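Local coordinates for mandelate racemase/muconate lactonizing enzyme-like protein (Rubrobacter xylanophilus DSM 9941, PDB 2QQ6) that binds a magnesium ion and probably acts as a lyase of the mandelate racemase/muconate lactonizing enzyme type within the enolase superfamily, at residues 37-42 / 292-297; 122-127 / 367-372; 314-319 / 338-343. All blocks are in the same frame, centred on the assembly; numbering follows the deposited sequence.

Contact 1 of 3, residues 37-42 / 292-297; sequences ECYPSA and VAKCGG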
ATOM      1  N   GLU B  37       0.272 -14.372  12.482  1.00 47.19           N
ATOM      2  CA  GLU B  37       1.589 -13.795  12.191  1.00 46.08           C
ATOM      3  C   GLU B  37       1.584 -12.933  10.926  1.00 45.10           C
ATOM      4  O   GLU B  37       1.091 -13.360   9.879  1.00 45.38           O
ATOM      5  CB  GLU B  37       2.625 -14.904  12.022  1.00 45.27           C
ATOM      6  CG  GLU B  37       4.045 -14.406  11.938  1.00 45.78           C
ATOM      7  CD  GLU B  37       4.998 -15.483  11.474  1.00 47.71           C
ATOM      8  OE1 GLU B  37       4.621 -16.671  11.555  1.00 47.35           O
ATOM      9  OE2 GLU B  37       6.123 -15.147  11.034  1.00 49.15           O
ATOM     10  N   CYS B  38       2.137 -11.724  11.027  1.00 42.62           N
ATOM     11  CA  CYS B  38       2.206 -10.820   9.885  1.00 40.36           C
ATOM     12  C   CYS B  38       3.426 -11.155   9.036  1.00 40.30           C
ATOM     13  O   CYS B  38       4.360 -11.819   9.495  1.00 41.44           O
ATOM     14  CB  CYS B  38       2.320  -9.362  10.343  1.00 39.68           C
ATOM     15  SG  CYS B  38       0.834  -8.606  11.074  1.00 39.16           S
ATOM     16  N   TYR B  39       3.400 -10.700   7.788  1.00 38.90           N
ATOM     17  CA  TYR B  39       4.504 -10.898   6.865  1.00 36.33           C
ATOM     18  C   TYR B  39       5.577  -9.889   7.269  1.00 36.31           C
ATOM     19  O   TYR B  39       5.277  -8.827   7.819  1.00 37.05           O
ATOM     20  CB  TYR B  39       4.030 -10.628   5.437  1.00 35.23           C
ATOM     21  CG  TYR B  39       5.136 -10.411   4.424  1.00 35.93           C
ATOM     22  CD1 TYR B  39       5.691 -11.480   3.721  1.00 35.66           C
ATOM     23  CD2 TYR B  39       5.642  -9.127   4.177  1.00 35.65           C
ATOM     24  CE1 TYR B  39       6.719 -11.275   2.802  1.00 34.41           C
ATOM     25  CE2 TYR B  39       6.667  -8.917   3.268  1.00 33.35           C
ATOM     26  CZ  TYR B  39       7.202  -9.995   2.587  1.00 33.96           C
ATOM     27  OH  TYR B  39       8.229  -9.797   1.700  1.00 33.43           O
ATOM     28  N   PRO B  40       6.849 -10.216   7.032  1.00 36.26           N
ATOM     29  CA  PRO B  40       7.923  -9.287   7.394  1.00 36.94           C
ATOM     30  C   PRO B  40       7.969  -8.066   6.479  1.00 37.54           C
ATOM     31  O   PRO B  40       8.738  -8.008   5.530  1.00 37.66           O
ATOM     32  CB  PRO B  40       9.172 -10.149   7.284  1.00 36.84           C
ATOM     33  CG  PRO B  40       8.792 -11.158   6.218  1.00 36.84           C
ATOM     34  CD  PRO B  40       7.390 -11.521   6.619  1.00 36.65           C
ATOM     35  N   SER B  41       7.146  -7.074   6.775  1.00 39.33           N
ATOM     36  CA  SER B  41       7.116  -5.883   5.949  1.00 40.84           C
ATOM     37  C   SER B  41       7.640  -4.630   6.647  1.00 42.05           C
ATOM     38  O   SER B  41       7.275  -4.334   7.792  1.00 41.73           O
ATOM     39  CB  SER B  41       5.690  -5.640   5.459  1.00 39.74           C
ATOM     40  OG  SER B  41       5.647  -4.551   4.559  1.00 39.40           O
ATOM     41  N   ALA B  42       8.509  -3.906   5.943  1.00 43.69           N
ATOM     42  CA  ALA B  42       9.082  -2.655   6.436  1.00 44.46           C
ATOM     43  C   ALA B  42       9.492  -2.795   7.893  1.00 45.22           C
ATOM     44  O   ALA B  42       9.857  -3.895   8.323  1.00 46.15           O
ATOM     45  CB  ALA B  42       8.066  -1.543   6.270  1.00 43.51           C
ATOM     46  N   VAL B 292      -0.533 -15.134   2.003  1.00 30.45           N
ATOM     47  CA  VAL B 292      -1.588 -15.021   3.008  1.00 30.72           C
ATOM     48  C   VAL B 292      -1.331 -14.020   4.128  1.00 31.48           C
ATOM     49  O   VAL B 292      -2.257 -13.332   4.569  1.00 32.28           O
ATOM     50  CB  VAL B 292      -1.878 -16.385   3.647  1.00 29.92           C
ATOM     51  CG1 VAL B 292      -2.986 -16.259   4.675  1.00 27.85           C
ATOM     52  CG2 VAL B 292      -2.259 -17.379   2.568  1.00 29.92           C
ATOM     53  N   ALA B 293      -0.088 -13.933   4.589  1.00 31.89           N
ATOM     54  CA  ALA B 293       0.241 -13.010   5.668  1.00 32.87           C
ATOM     55  C   ALA B 293       0.616 -11.637   5.149  1.00 33.55           C
ATOM     56  O   ALA B 293       1.049 -10.770   5.915  1.00 34.04           O
ATOM     57  CB  ALA B 293       1.376 -13.569   6.513  1.00 32.69           C
ATOM     58  N   LYS B 294       0.446 -11.431   3.850  1.00 34.11           N
ATOM     59  CA  LYS B 294       0.790 -10.151   3.253  1.00 35.34           C
ATOM     60  C   LYS B 294      -0.362  -9.556   2.446  1.00 37.28           C
ATOM     61  O   LYS B 294      -0.649  -8.358   2.556  1.00 36.51           O
ATOM     62  CB  LYS B 294       2.020 -10.322   2.359  1.00 33.63           C
ATOM     63  CG  LYS B 294       2.638  -9.028   1.838  1.00 31.90           C
ATOM     64  CD  LYS B 294       3.781  -9.332   0.857  1.00 28.96           C
ATOM     65  CE  LYS B 294       4.343  -8.066   0.228  1.00 26.40           C
ATOM     66  NZ  LYS B 294       5.403  -8.378  -0.765  1.00 24.41           N
ATOM     67  N   CYS B 295      -1.026 -10.403   1.659  1.00 38.30           N
ATOM     68  CA  CYS B 295      -2.126  -9.995   0.779  1.00 39.69           C
ATOM     69  C   CYS B 295      -3.417  -9.519   1.428  1.00 40.59           C
ATOM     70  O   CYS B 295      -4.036  -8.574   0.942  1.00 41.42           O
ATOM     71  CB  CYS B 295      -2.465 -11.126  -0.181  1.00 40.09           C
ATOM     72  SG  CYS B 295      -3.338 -12.474   0.608  1.00 45.46           S
ATOM     73  N   GLY B 296      -3.845 -10.178   2.502  1.00 41.70           N
ATOM     74  CA  GLY B 296      -5.075  -9.762   3.161  1.00 41.88           C
ATOM     75  C   GLY B 296      -5.666 -10.722   4.175  1.00 40.81           C
ATOM     76  O   GLY B 296      -6.539 -10.344   4.951  1.00 39.59           O
ATOM     77  N   GLY B 297      -5.200 -11.965   4.165  1.00 41.08           N
ATOM     78  CA  GLY B 297      -5.703 -12.943   5.108  1.00 41.74           C
ATOM     79  C   GLY B 297      -6.128 -14.221   4.430  1.00 42.20           C
ATOM     80  O   GLY B 297      -6.211 -14.276   3.205  1.00 43.61           O
TER
HETATM   81  O   HOH W   1       7.424 -10.520  -1.071  1.00 20.96           O

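Contact 2 of 3, residues 122-127 / 367-372; sequences VRLYAD and GHIELT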
ATOM      1  N   VAL B 122      -0.456 -31.068   3.050  1.00 41.31           N
ATOM      2  CA  VAL B 122       0.028 -30.210   1.975  1.00 39.75           C
ATOM      3  C   VAL B 122       1.532 -30.230   1.709  1.00 38.53           C
ATOM      4  O   VAL B 122       2.368 -30.142   2.611  1.00 36.91           O
ATOM      5  CB  VAL B 122      -0.428 -28.739   2.197  1.00 40.06           C
ATOM      6  CG1 VAL B 122      -1.719 -28.722   3.003  1.00 40.04           C
ATOM      7  CG2 VAL B 122       0.672 -27.911   2.871  1.00 40.77           C
ATOM      8  N   ARG B 123       1.848 -30.320   0.426  1.00 38.52           N
ATOM      9  CA  ARG B 123       3.214 -30.368  -0.054  1.00 38.25           C
ATOM     10  C   ARG B 123       3.876 -28.995  -0.116  1.00 36.95           C
ATOM     11  O   ARG B 123       3.254 -27.998  -0.495  1.00 35.24           O
ATOM     12  CB  ARG B 123       3.206 -31.023  -1.426  1.00 38.83           C
ATOM     13  CG  ARG B 123       4.495 -31.005  -2.154  1.00 40.38           C
ATOM     14  CD  ARG B 123       4.208 -31.405  -3.567  1.00 43.84           C
ATOM     15  NE  ARG B 123       5.375 -31.259  -4.419  1.00 47.35           N
ATOM     16  CZ  ARG B 123       5.328 -31.310  -5.742  1.00 48.49           C
ATOM     17  NH1 ARG B 123       4.165 -31.501  -6.353  1.00 47.42           N
ATOM     18  NH2 ARG B 123       6.443 -31.176  -6.450  1.00 49.96           N
ATOM     19  N   LEU B 124       5.149 -28.961   0.254  1.00 36.08           N
ATOM     20  CA  LEU B 124       5.923 -27.725   0.263  1.00 35.36           C
ATOM     21  C   LEU B 124       7.006 -27.738  -0.796  1.00 35.37           C
ATOM     22  O   LEU B 124       7.210 -28.746  -1.478  1.00 35.63           O
ATOM     23  CB  LEU B 124       6.611 -27.548   1.610  1.00 32.75           C
ATOM     24  CG  LEU B 124       5.747 -27.567   2.853  1.00 31.14           C
ATOM     25  CD1 LEU B 124       6.641 -27.797   4.042  1.00 30.05           C
ATOM     26  CD2 LEU B 124       4.973 -26.270   2.974  1.00 29.85           C
ATOM     27  N   TYR B 125       7.683 -26.596  -0.926  1.00 36.40           N
ATOM     28  CA  TYR B 125       8.822 -26.439  -1.833  1.00 37.94           C
ATOM     29  C   TYR B 125       9.890 -25.677  -1.039  1.00 39.40           C
ATOM     30  O   TYR B 125       9.570 -24.822  -0.194  1.00 38.60           O
ATOM     31  CB  TYR B 125       8.427 -25.741  -3.160  1.00 35.93           C
ATOM     32  CG  TYR B 125       8.233 -24.233  -3.185  1.00 35.06           C
ATOM     33  CD1 TYR B 125       9.328 -23.370  -3.211  1.00 33.67           C
ATOM     34  CD2 TYR B 125       6.952 -23.670  -3.313  1.00 33.81           C
ATOM     35  CE1 TYR B 125       9.164 -21.993  -3.375  1.00 31.27           C
ATOM     36  CE2 TYR B 125       6.783 -22.290  -3.478  1.00 31.34           C
ATOM     37  CZ  TYR B 125       7.897 -21.461  -3.514  1.00 31.36           C
ATOM     38  OH  TYR B 125       7.765 -20.105  -3.728  1.00 31.09           O
ATOM     39  N   ALA B 126      11.154 -26.025  -1.265  1.00 40.84           N
ATOM     40  CA  ALA B 126      12.243 -25.399  -0.525  1.00 42.16           C
ATOM     41  C   ALA B 126      13.020 -24.335  -1.295  1.00 43.36           C
ATOM     42  O   ALA B 126      13.564 -24.586  -2.375  1.00 44.25           O
ATOM     43  CB  ALA B 126      13.194 -26.473  -0.005  1.00 40.71           C
ATOM     44  N   ASP B 127      13.048 -23.134  -0.730  1.00 44.05           N
ATOM     45  CA  ASP B 127      13.778 -22.032  -1.332  1.00 44.96           C
ATOM     46  C   ASP B 127      15.249 -22.287  -0.986  1.00 43.31           C
ATOM     47  O   ASP B 127      15.609 -22.387   0.188  1.00 43.53           O
ATOM     48  CB  ASP B 127      13.289 -20.703  -0.740  1.00 46.31           C
ATOM     49  CG  ASP B 127      13.847 -19.497  -1.473  1.00 49.31           C
ATOM     50  OD1 ASP B 127      15.064 -19.223  -1.355  1.00 49.54           O
ATOM     51  OD2 ASP B 127      13.061 -18.824  -2.180  1.00 51.67           O
ATOM     52  N   GLY B 367       8.842 -32.874   3.421  1.00 56.90           N
ATOM     53  CA  GLY B 367       8.344 -31.963   2.400  1.00 57.05           C
ATOM     54  C   GLY B 367       6.843 -31.776   2.370  1.00 56.62           C
ATOM     55  O   GLY B 367       6.276 -31.295   1.383  1.00 57.56           O
ATOM     56  N   HIS B 368       6.202 -32.166   3.464  1.00 54.52           N
ATOM     57  CA  HIS B 368       4.764 -32.047   3.591  1.00 52.93           C
ATOM     58  C   HIS B 368       4.383 -31.551   4.980  1.00 52.86           C
ATOM     59  O   HIS B 368       5.177 -31.610   5.919  1.00 54.18           O
ATOM     60  CB  HIS B 368       4.097 -33.402   3.368  1.00 51.53           C
ATOM     61  CG  HIS B 368       4.128 -33.875   1.950  1.00 51.23           C
ATOM     62  ND1 HIS B 368       3.278 -33.386   0.980  1.00 51.57           N
ATOM     63  CD2 HIS B 368       4.874 -34.829   1.347  1.00 50.92           C
ATOM     64  CE1 HIS B 368       3.495 -34.024  -0.157  1.00 50.22           C
ATOM     65  NE2 HIS B 368       4.458 -34.905   0.040  1.00 50.82           N
ATOM     66  N   ILE B 369       3.164 -31.041   5.100  1.00 51.68           N
ATOM     67  CA  ILE B 369       2.646 -30.613   6.390  1.00 49.43           C
ATOM     68  C   ILE B 369       1.314 -31.335   6.521  1.00 49.10           C
ATOM     69  O   ILE B 369       0.464 -31.205   5.642  1.00 48.58           O
ATOM     70  CB  ILE B 369       2.423 -29.096   6.458  1.00 48.53           C
ATOM     71  CG1 ILE B 369       3.776 -28.379   6.541  1.00 46.95           C
ATOM     72  CG2 ILE B 369       1.566 -28.755   7.671  1.00 46.65           C
ATOM     73  CD1 ILE B 369       3.670 -26.902   6.886  1.00 46.00           C
ATOM     74  N   GLU B 370       1.154 -32.120   7.588  1.00 50.25           N
ATOM     75  CA  GLU B 370      -0.075 -32.871   7.829  1.00 51.16           C
ATOM     76  C   GLU B 370      -0.966 -32.035   8.726  1.00 50.79           C
ATOM     77  O   GLU B 370      -0.493 -31.460   9.702  1.00 50.34           O
ATOM     78  CB  GLU B 370       0.254 -34.185   8.528  1.00 53.66           C
ATOM     79  CG  GLU B 370      -0.790 -35.279   8.371  1.00 57.71           C
ATOM     80  CD  GLU B 370      -0.738 -35.926   6.994  1.00 60.41           C
ATOM     81  OE1 GLU B 370       0.362 -36.369   6.581  1.00 62.24           O
ATOM     82  OE2 GLU B 370      -1.794 -35.990   6.326  1.00 61.06           O
ATOM     83  N   LEU B 371      -2.256 -31.976   8.416  1.00 52.12           N
ATOM     84  CA  LEU B 371      -3.150 -31.175   9.231  1.00 53.25           C
ATOM     85  C   LEU B 371      -4.129 -31.955  10.088  1.00 53.34           C
ATOM     86  O   LEU B 371      -4.834 -32.860   9.631  1.00 52.82           O
ATOM     87  CB  LEU B 371      -3.891 -30.143   8.374  1.00 54.60           C
ATOM     88  CG  LEU B 371      -3.254 -28.744   8.442  1.00 55.20           C
ATOM     89  CD1 LEU B 371      -4.113 -27.712   7.720  1.00 54.28           C
ATOM     90  CD2 LEU B 371      -3.096 -28.348   9.916  1.00 56.74           C
ATOM     91  N   THR B 372      -4.139 -31.557  11.354  1.00 54.23           N
ATOM     92  CA  THR B 372      -4.954 -32.134  12.407  1.00 54.94           C
ATOM     93  C   THR B 372      -6.392 -31.645  12.380  1.00 56.88           C
ATOM     94  O   THR B 372      -6.754 -30.790  11.570  1.00 56.87           O
ATOM     95  CB  THR B 372      -4.357 -31.768  13.781  1.00 54.03           C
ATOM     96  OG1 THR B 372      -5.390 -31.798  14.773  1.00 53.23           O
ATOM     97  CG2 THR B 372      -3.737 -30.363  13.739  1.00 53.53           C
TER

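Contact 3 of 3, residues 314-319 / 338-343; sequences PFAPHN and NFAVLE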
ATOM      1  N   PRO B 314      -3.107 -22.849 -11.280  1.00 33.14           N
ATOM      2  CA  PRO B 314      -2.604 -23.332  -9.992  1.00 33.59           C
ATOM      3  C   PRO B 314      -2.378 -22.251  -8.939  1.00 33.78           C
ATOM      4  O   PRO B 314      -1.914 -21.159  -9.243  1.00 33.89           O
ATOM      5  CB  PRO B 314      -1.309 -24.033 -10.381  1.00 32.89           C
ATOM      6  CG  PRO B 314      -1.605 -24.536 -11.763  1.00 32.46           C
ATOM      7  CD  PRO B 314      -2.265 -23.346 -12.382  1.00 33.22           C
ATOM      8  N   PHE B 315      -2.704 -22.589  -7.696  1.00 34.39           N
ATOM      9  CA  PHE B 315      -2.545 -21.702  -6.548  1.00 35.24           C
ATOM     10  C   PHE B 315      -1.343 -22.155  -5.700  1.00 37.20           C
ATOM     11  O   PHE B 315      -1.375 -23.216  -5.075  1.00 37.76           O
ATOM     12  CB  PHE B 315      -3.815 -21.750  -5.704  1.00 34.00           C
ATOM     13  CG  PHE B 315      -3.755 -20.919  -4.458  1.00 33.61           C
ATOM     14  CD1 PHE B 315      -3.702 -19.534  -4.533  1.00 33.47           C
ATOM     15  CD2 PHE B 315      -3.767 -21.522  -3.206  1.00 33.10           C
ATOM     16  CE1 PHE B 315      -3.679 -18.764  -3.380  1.00 33.93           C
ATOM     17  CE2 PHE B 315      -3.744 -20.759  -2.047  1.00 31.54           C
ATOM     18  CZ  PHE B 315      -3.696 -19.382  -2.133  1.00 31.71           C
ATOM     19  N   ALA B 316      -0.286 -21.352  -5.678  1.00 38.37           N
ATOM     20  CA  ALA B 316       0.913 -21.697  -4.920  1.00 39.16           C
ATOM     21  C   ALA B 316       1.418 -20.482  -4.167  1.00 40.07           C
ATOM     22  O   ALA B 316       2.359 -19.829  -4.594  1.00 41.26           O
ATOM     23  CB  ALA B 316       1.984 -22.206  -5.867  1.00 38.94           C
ATOM     24  N   PRO B 317       0.815 -20.184  -3.017  1.00 40.79           N
ATOM     25  CA  PRO B 317       1.196 -19.033  -2.199  1.00 41.36           C
ATOM     26  C   PRO B 317       2.671 -18.905  -1.831  1.00 42.26           C
ATOM     27  O   PRO B 317       3.380 -19.895  -1.663  1.00 43.24           O
ATOM     28  CB  PRO B 317       0.300 -19.174  -0.974  1.00 40.92           C
ATOM     29  CG  PRO B 317       0.140 -20.647  -0.851  1.00 41.96           C
ATOM     30  CD  PRO B 317      -0.095 -21.074  -2.277  1.00 41.98           C
ATOM     31  N   HIS B 318       3.111 -17.653  -1.717  1.00 43.31           N
ATOM     32  CA  HIS B 318       4.478 -17.287  -1.353  1.00 44.43           C
ATOM     33  C   HIS B 318       4.469 -17.310   0.177  1.00 45.24           C
ATOM     34  O   HIS B 318       3.550 -16.787   0.800  1.00 46.37           O
ATOM     35  CB  HIS B 318       4.775 -15.878  -1.917  1.00 44.63           C
ATOM     36  CG  HIS B 318       6.115 -15.310  -1.542  1.00 45.54           C
ATOM     37  ND1 HIS B 318       6.273 -14.368  -0.544  1.00 44.38           N
ATOM     38  CD2 HIS B 318       7.348 -15.506  -2.068  1.00 44.85           C
ATOM     39  CE1 HIS B 318       7.541 -14.009  -0.478  1.00 44.53           C
ATOM     40  NE2 HIS B 318       8.217 -14.684  -1.391  1.00 44.77           N
ATOM     41  N   ASN B 319       5.471 -17.937   0.777  1.00 46.01           N
ATOM     42  CA  ASN B 319       5.535 -18.046   2.228  1.00 46.46           C
ATOM     43  C   ASN B 319       6.908 -17.685   2.750  1.00 47.09           C
ATOM     44  O   ASN B 319       7.914 -18.233   2.301  1.00 46.31           O
ATOM     45  CB  ASN B 319       5.211 -19.480   2.652  1.00 47.74           C
ATOM     46  CG  ASN B 319       5.043 -19.632   4.155  1.00 48.21           C
ATOM     47  OD1 ASN B 319       5.855 -19.147   4.943  1.00 50.28           O
ATOM     48  ND2 ASN B 319       3.988 -20.321   4.557  1.00 48.49           N
ATOM     49  N   ASN B 338      -7.393 -26.117  -6.423  1.00 37.00           N
ATOM     50  CA  ASN B 338      -6.241 -25.807  -7.254  1.00 35.27           C
ATOM     51  C   ASN B 338      -4.933 -25.575  -6.510  1.00 35.36           C
ATOM     52  O   ASN B 338      -4.068 -24.842  -6.988  1.00 36.03           O
ATOM     53  CB  ASN B 338      -6.541 -24.599  -8.153  1.00 34.02           C
ATOM     54  CG  ASN B 338      -7.091 -23.409  -7.384  1.00 34.44           C
ATOM     55  OD1 ASN B 338      -6.984 -22.271  -7.845  1.00 35.04           O
ATOM     56  ND2 ASN B 338      -7.697 -23.663  -6.224  1.00 33.00           N
ATOM     57  N   PHE B 339      -4.771 -26.195  -5.346  1.00 34.48           N
ATOM     58  CA  PHE B 339      -3.530 -26.018  -4.617  1.00 33.11           C
ATOM     59  C   PHE B 339      -2.438 -26.806  -5.307  1.00 33.09           C
ATOM     60  O   PHE B 339      -2.675 -27.909  -5.804  1.00 31.99           O
ATOM     61  CB  PHE B 339      -3.639 -26.509  -3.180  1.00 34.01           C
ATOM     62  CG  PHE B 339      -2.310 -26.598  -2.494  1.00 34.75           C
ATOM     63  CD1 PHE B 339      -1.576 -25.445  -2.223  1.00 35.48           C
ATOM     64  CD2 PHE B 339      -1.746 -27.829  -2.205  1.00 33.33           C
ATOM     65  CE1 PHE B 339      -0.292 -25.523  -1.684  1.00 33.08           C
ATOM     66  CE2 PHE B 339      -0.466 -27.907  -1.670  1.00 33.71           C
ATOM     67  CZ  PHE B 339       0.259 -26.750  -1.410  1.00 32.49           C
ATOM     68  N   ALA B 340      -1.239 -26.235  -5.322  1.00 33.44           N
ATOM     69  CA  ALA B 340      -0.082 -26.866  -5.946  1.00 32.88           C
ATOM     70  C   ALA B 340       1.036 -27.100  -4.924  1.00 32.92           C
ATOM     71  O   ALA B 340       1.246 -28.230  -4.497  1.00 32.51           O
ATOM     72  CB  ALA B 340       0.411 -25.999  -7.087  1.00 33.56           C
ATOM     73  N   VAL B 341       1.754 -26.043  -4.545  1.00 31.80           N
ATOM     74  CA  VAL B 341       2.825 -26.155  -3.556  1.00 33.25           C
ATOM     75  C   VAL B 341       2.985 -24.903  -2.727  1.00 35.14           C
ATOM     76  O   VAL B 341       2.887 -23.783  -3.230  1.00 36.08           O
ATOM     77  CB  VAL B 341       4.219 -26.445  -4.173  1.00 33.92           C
ATOM     78  CG1 VAL B 341       4.594 -27.910  -3.960  1.00 34.31           C
ATOM     79  CG2 VAL B 341       4.236 -26.071  -5.637  1.00 33.56           C
ATOM     80  N   LEU B 342       3.248 -25.107  -1.442  1.00 35.99           N
ATOM     81  CA  LEU B 342       3.444 -24.005  -0.516  1.00 36.38           C
ATOM     82  C   LEU B 342       4.953 -23.832  -0.317  1.00 38.34           C
ATOM     83  O   LEU B 342       5.720 -24.800  -0.344  1.00 36.50           O
ATOM     84  CB  LEU B 342       2.734 -24.307   0.814  1.00 33.70           C
ATOM     85  CG  LEU B 342       2.922 -23.338   1.980  1.00 31.28           C
ATOM     86  CD1 LEU B 342       2.607 -21.936   1.543  1.00 31.18           C
ATOM     87  CD2 LEU B 342       2.036 -23.747   3.120  1.00 31.22           C
ATOM     88  N   GLU B 343       5.377 -22.586  -0.137  1.00 40.54           N
ATOM     89  CA  GLU B 343       6.783 -22.291   0.040  1.00 43.40           C
ATOM     90  C   GLU B 343       7.267 -22.375   1.472  1.00 46.37           C
ATOM     91  O   GLU B 343       6.540 -22.060   2.416  1.00 46.66           O
ATOM     92  CB  GLU B 343       7.103 -20.896  -0.494  1.00 42.23           C
ATOM     93  CG  GLU B 343       8.408 -20.325   0.046  1.00 41.83           C
ATOM     94  CD  GLU B 343       8.814 -19.029  -0.623  1.00 43.20           C
ATOM     95  OE1 GLU B 343       7.916 -18.261  -1.025  1.00 43.64           O
ATOM     96  OE2 GLU B 343      10.034 -18.770  -0.736  1.00 43.86           O
TER

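Contact 1 of 3, residues 37-42 / 292-297
Lys294 lies lengthwise over one face of the Tyr39 ring, the two side chains side by side and pointing the same way. With CG anti to the backbone N (chi1 -171°) and the chain extended beyond it, the lysine follows the tyrosine from root to hydroxyl. Its CB meets Tyr39 CB at 3.7 Å, and its CG sits 3.8 Å from Tyr39 CD2. Lys294 CD then stands over the ring centre, 3.7 Å from the centroid and 6° off the normal, a CH-pi contact. Lys294 CE passes Tyr39 CE2 at 3.9 Å. Lys294 NZ stays 4.0 Å from Tyr39 OH, and a water bridges them, accepting from Lys294 NZ at 3.0 Å and donating to Tyr39 OH at the same distance. NZ also bonds the carbonyl of the magnesium ligand Glu268, while Tyr39 OH bonds Phe79 O of the second subunit. Pro40 CD lies toward the rim of the opposite ring face. At the base, a weak bond joins Tyr39 N to Ala293 O, and Ala293 CB rests against Glu37 O at 3.4 Å. Closure of the barrel mouth by the N-terminal domain is the enolase-superfamily arrangement. Here the two domains meet through apolar methylenes laid on an aromatic face, with the buried polar tips satisfied by water, a backbone carbonyl beside the metal site and the neighbouring subunit.

Contact 2 of 3, residues 122-127 / 367-372
Val122 and Ile369 form an antiparallel hydrogen-bonded pair, the N-to-C directions of strands 122-127 and 368-370 being 149° apart, and Arg123 faces His368 as the adjoining non-hydrogen-bonded pair. Val122 N gives to Ile369 O and Ile369 N to Val122 O, each at 2.8 Å; a further backbone bond runs from Leu124 N to Gly367 O, also at 2.8 Å. Gly367, just before strand 368-370, has positive phi. On one face the His368 ring crosses the base of Arg123 at a slant. Its CG is anti to the carbonyl carbon (chi1 -71°), beside the backbone N; His368 CE1 lies 3.3 Å from Arg123 CB, and His368 ND1 lies beside Arg123 CA. Guanidinium and imidazole planes are 54° apart; the arginine runs on, extended, to a salt bridge with Glu212. On the other face Val122 and Ile369 lie side by side, Val122 CG2 4.2 Å from Ile369 CB, and Leu124 CD1 touches Ile369 CG1 at 3.8 Å. Helix 323-334 packs on both Val122 and Ile369. An alanine in place of His368 would probably leave the aliphatic base of Arg123 without its imidazole neighbour, opening a gap on that face. The pairing adds a late antiparallel strand to the first barrel strand: backbone bonds set the register, one face is apolar, and the other carries an arginine whose charge is met by Glu212.

Contact 3 of 3, residues 314-319 / 338-343
Glu343 and His318 lie side by side and point the same way, their carboxylate and imidazole planes turned 75° apart. Glu343 CG is anti to its backbone N (chi1 161°) and the chain beyond is extended, reaching alongside Asn319. There Glu343 OE1 accepts a hydrogen bond from Asn319 N at 3.1 Å, from above the carboxylate plane, 36° out of it. The same OE1 approaches His318 CD2, obliquely to the ring; His318 ND1 hydrogen-bonds Asp291. Asn319 directs its CB toward the carbonyl of Glu343, and its OD1 bonds Ser321 N. Leu342 reaches across beside it: Leu342 CD1 is 3.7 Å from Asn319 ND2 and equally 3.7 Å from Pro317 CG, the leucine crossing the proline at about a right angle. Pro317 CD in turn lies above one face of the Phe315 ring, toward its rim, and meets the Phe339 ring at its edge, 4.5 Å from CE1. At the far end Phe315 is bridged to residues 338-343 by backbone bonds, Phe315 N to Asn338 O at 2.7 Å and Ala340 N to Phe315 O at 3.0 Å. Ala340 CB touches both Pro314 CB and Ala316 CB. The two segments run roughly the same way and are joined by helix 323-334, as successive strand positions of a TIM barrel are. His318 lies about 4 Å from the magnesium ion, nearest atoms, and its bond to Asp291 is consistent with the His-Asp dyad of mandelate racemase relatives. Glu343 thus ties the backbone beside that histidine to the next strand, placing a carboxylate at its flank.

In the fold
Contacts 2 and 3 share one sheet: strand 121-127 pairs with strand 342-344, Tyr125 N to Leu342 O at 2.7 Å being a probable hydrogen bond, and their centres are 10 Å apart. Helix 323-334 packs against both. Contact 1 stands at the domain boundary, its centre 16 Å from that of contact 3 and 19 Å from that of contact 2; nearest atoms come within about 4 Å and 11 Å. Along the chain contacts 1 and 2 alternate, whereas both segments of contact 3 follow contact 1 and fall between the halves of contact 2. The 121-127/342-344 pairing joins first and last barrel strands, while contact 1 brings the N-terminal domain against the barrel near the magnesium site.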